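Local coordinates for CELL WALL surface anchor family protein (Streptococcus pneumoniae, PDB 2WW8) that serves as the adhesin of the pneumococcal pilus and probably attaches the bacterium to host cells through an integrin-like domain, at residues E267-L272 with L324-N329. Sequence-based numbering, arbitrary orientation.
Sequences ENRVAL and LTNDKN
The short strand 324-325 pairs antiparallel with strand 269-275, the outermost strand of a parallel sheet, whose other neighbour is the parallel strand 225-232. The sheet and its flanking helices are consistent with an integrin I-like, von Willebrand factor A fold. Val270 and Thr325 form a hydrogen-bonded pair. Val270 N gives to Thr325 O at 3.0 Å, with an N-H...O angle of 161°. The return bond from Thr325 N to Val270 O is more bent, at 139°. Both donors lie above the carbonyl planes.

The tight part centres on Leu324. Its CG is anti to its carbonyl carbon, and CD2 packs against Ala271 CB at 3.8 Å. The kinked Arg269 chain runs across Leu324, so that the flat guanidinium covers Leu324 CB, which sits 3.6 Å from its plane. Arg269 NH1 forms a salt bridge with Asp226 and a hydrogen bond with Gln373 O, which should hold the group in place. On the other face of the pairing, Val270 and Thr325 lie together, and Thr325 CG2 rests 3.6 Å from Val270 O. Ala271 and Leu324 also touch Ile369 of helix 359-373, while Val270 meets Ile262 and Leu334 of two other helices.

The loose side holds the exposed Glu267 and the partly exposed Asn326. A water at this margin accepts from Arg269 NE and weakly reaches Leu324 O. Asn326 CB still comes within 3.0 Å of Asn268 O. Two polar ends bond away from the pairing: Asn326 ND2 hydrogen-bonds Ser266 O, and Thr325 OG1 hydrogen-bonds Asp330 OD2.

Thr325 OG1 is anti to its backbone N (chi1 -177°). It also closes an ST turn that leads into helix 328-337, accepting from Asp327 N at 3.1 Å.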
loop_
_atom_site.group_PDB
_atom_site.type_symbol
_atom_site.label_atom_id
_atom_site.label_comp_id
_atom_site.label_asym_id
_atom_site.label_seq_id
_atom_site.Cartn_x
_atom_site.Cartn_y
_atom_site.Cartn_z
ATOM N N GLU A 267 -26.922 2.652 -7.473
ATOM C CA GLU A 267 -28.357 2.897 -7.701
ATOM C C GLU A 267 -29.368 2.377 -6.672
ATOM O O GLU A 267 -30.530 2.831 -6.621
ATOM C CB GLU A 267 -28.815 2.423 -9.075
ATOM C CG GLU A 267 -27.854 2.711 -10.192
ATOM C CD GLU A 267 -28.369 3.865 -10.963
ATOM O OE1 GLU A 267 -28.580 4.873 -10.238
ATOM O OE2 GLU A 267 -28.569 3.732 -12.216
ATOM N N ASN A 268 -28.930 1.460 -5.808
ATOM C CA ASN A 268 -29.865 0.747 -4.952
ATOM C C ASN A 268 -30.024 1.658 -3.744
ATOM O O ASN A 268 -29.161 2.471 -3.514
ATOM C CB ASN A 268 -29.304 -0.621 -4.555
ATOM C CG ASN A 268 -29.287 -1.614 -5.713
ATOM O OD1 ASN A 268 -29.987 -1.453 -6.712
ATOM N ND2 ASN A 268 -28.552 -2.697 -5.536
ATOM N N ARG A 269 -31.140 1.577 -3.023
ATOM C CA ARG A 269 -31.292 2.401 -1.845
ATOM C C ARG A 269 -31.748 1.494 -0.702
ATOM O O ARG A 269 -32.400 0.483 -0.961
ATOM C CB ARG A 269 -32.321 3.512 -2.083
ATOM C CG ARG A 269 -31.824 4.699 -2.934
ATOM C CD ARG A 269 -33.103 5.181 -3.647
ATOM N NE ARG A 269 -33.787 6.213 -2.908
ATOM C CZ ARG A 269 -35.104 6.404 -2.823
ATOM N NH1 ARG A 269 -36.019 5.634 -3.373
ATOM N NH2 ARG A 269 -35.540 7.436 -2.123
ATOM N N VAL A 270 -31.400 1.842 0.543
ATOM C CA VAL A 270 -31.739 1.050 1.735
ATOM C C VAL A 270 -32.247 1.950 2.872
ATOM O O VAL A 270 -31.812 3.122 3.001
ATOM C CB VAL A 270 -30.492 0.228 2.247
ATOM C CG1 VAL A 270 -30.189 -0.885 1.296
ATOM C CG2 VAL A 270 -29.256 1.082 2.490
ATOM N N ALA A 271 -33.107 1.390 3.705
ATOM C CA ALA A 271 -33.555 2.009 4.946
ATOM C C ALA A 271 -33.569 0.885 5.992
ATOM O O ALA A 271 -33.510 -0.272 5.631
ATOM C CB ALA A 271 -34.983 2.521 4.728
ATOM N N LEU A 272 -33.696 1.213 7.280
ATOM C CA LEU A 272 -33.489 0.289 8.394
ATOM C C LEU A 272 -34.548 0.629 9.432
ATOM O O LEU A 272 -34.718 1.800 9.844
ATOM C CB LEU A 272 -32.069 0.468 8.980
ATOM C CG LEU A 272 -31.865 -0.194 10.372
ATOM C CD1 LEU A 272 -31.927 -1.739 10.237
ATOM C CD2 LEU A 272 -30.516 0.331 10.962
ATOM N N LEU A 324 -34.975 5.866 2.809
ATOM C CA LEU A 324 -34.321 5.127 1.705
ATOM C C LEU A 324 -33.187 6.007 1.214
ATOM O O LEU A 324 -33.414 7.193 0.903
ATOM C CB LEU A 324 -35.293 4.911 0.533
ATOM C CG LEU A 324 -36.230 3.723 0.764
ATOM C CD1 LEU A 324 -37.188 3.696 -0.411
ATOM C CD2 LEU A 324 -35.419 2.457 0.909
ATOM N N THR A 325 -31.966 5.479 1.144
ATOM C CA THR A 325 -30.820 6.322 0.808
ATOM C C THR A 325 -29.793 5.514 0.005
ATOM O O THR A 325 -29.649 4.315 0.270
ATOM C CB THR A 325 -30.093 6.904 2.053
ATOM O OG1 THR A 325 -29.023 7.774 1.641
ATOM C CG2 THR A 325 -29.445 5.853 2.930
ATOM N N ASN A 326 -29.058 6.168 -0.900
ATOM C CA ASN A 326 -27.866 5.572 -1.519
ATOM C C ASN A 326 -26.649 6.486 -1.360
ATOM O O ASN A 326 -25.607 6.320 -2.005
ATOM C CB ASN A 326 -28.108 5.254 -3.002
ATOM C CG ASN A 326 -28.339 6.530 -3.832
ATOM O OD1 ASN A 326 -28.440 7.620 -3.290
ATOM N ND2 ASN A 326 -28.380 6.402 -5.148
ATOM N N ASP A 327 -26.785 7.490 -0.503
ATOM C CA ASP A 327 -25.642 8.384 -0.299
ATOM C C ASP A 327 -24.616 7.655 0.615
ATOM O O ASP A 327 -24.989 7.153 1.674
ATOM C CB ASP A 327 -26.158 9.659 0.396
ATOM C CG ASP A 327 -25.017 10.521 0.927
ATOM O OD1 ASP A 327 -24.497 10.280 2.047
ATOM O OD2 ASP A 327 -24.633 11.433 0.182
ATOM N N LYS A 328 -23.343 7.596 0.207
ATOM C CA LYS A 328 -22.298 6.891 0.971
ATOM C C LYS A 328 -22.140 7.296 2.450
ATOM O O LYS A 328 -21.912 6.445 3.333
ATOM C CB LYS A 328 -20.939 7.023 0.254
ATOM C CG LYS A 328 -20.879 6.302 -1.125
ATOM C CD LYS A 328 -21.558 4.904 -1.121
ATOM C CE LYS A 328 -21.530 4.253 -2.536
ATOM N NZ LYS A 328 -21.998 2.835 -2.534
ATOM N N ASN A 329 -22.256 8.590 2.740
ATOM C CA ASN A 329 -22.156 9.064 4.113
ATOM C C ASN A 329 -23.349 8.642 4.962
ATOM O O ASN A 329 -23.224 8.251 6.133
ATOM C CB ASN A 329 -22.014 10.594 4.128
ATOM C CG ASN A 329 -20.611 11.085 3.748
ATOM O OD1 ASN A 329 -20.491 11.951 2.888
ATOM N ND2 ASN A 329 -19.553 10.540 4.370
HETATM O O HOH W 1 -32.320 8.833 -1.934
#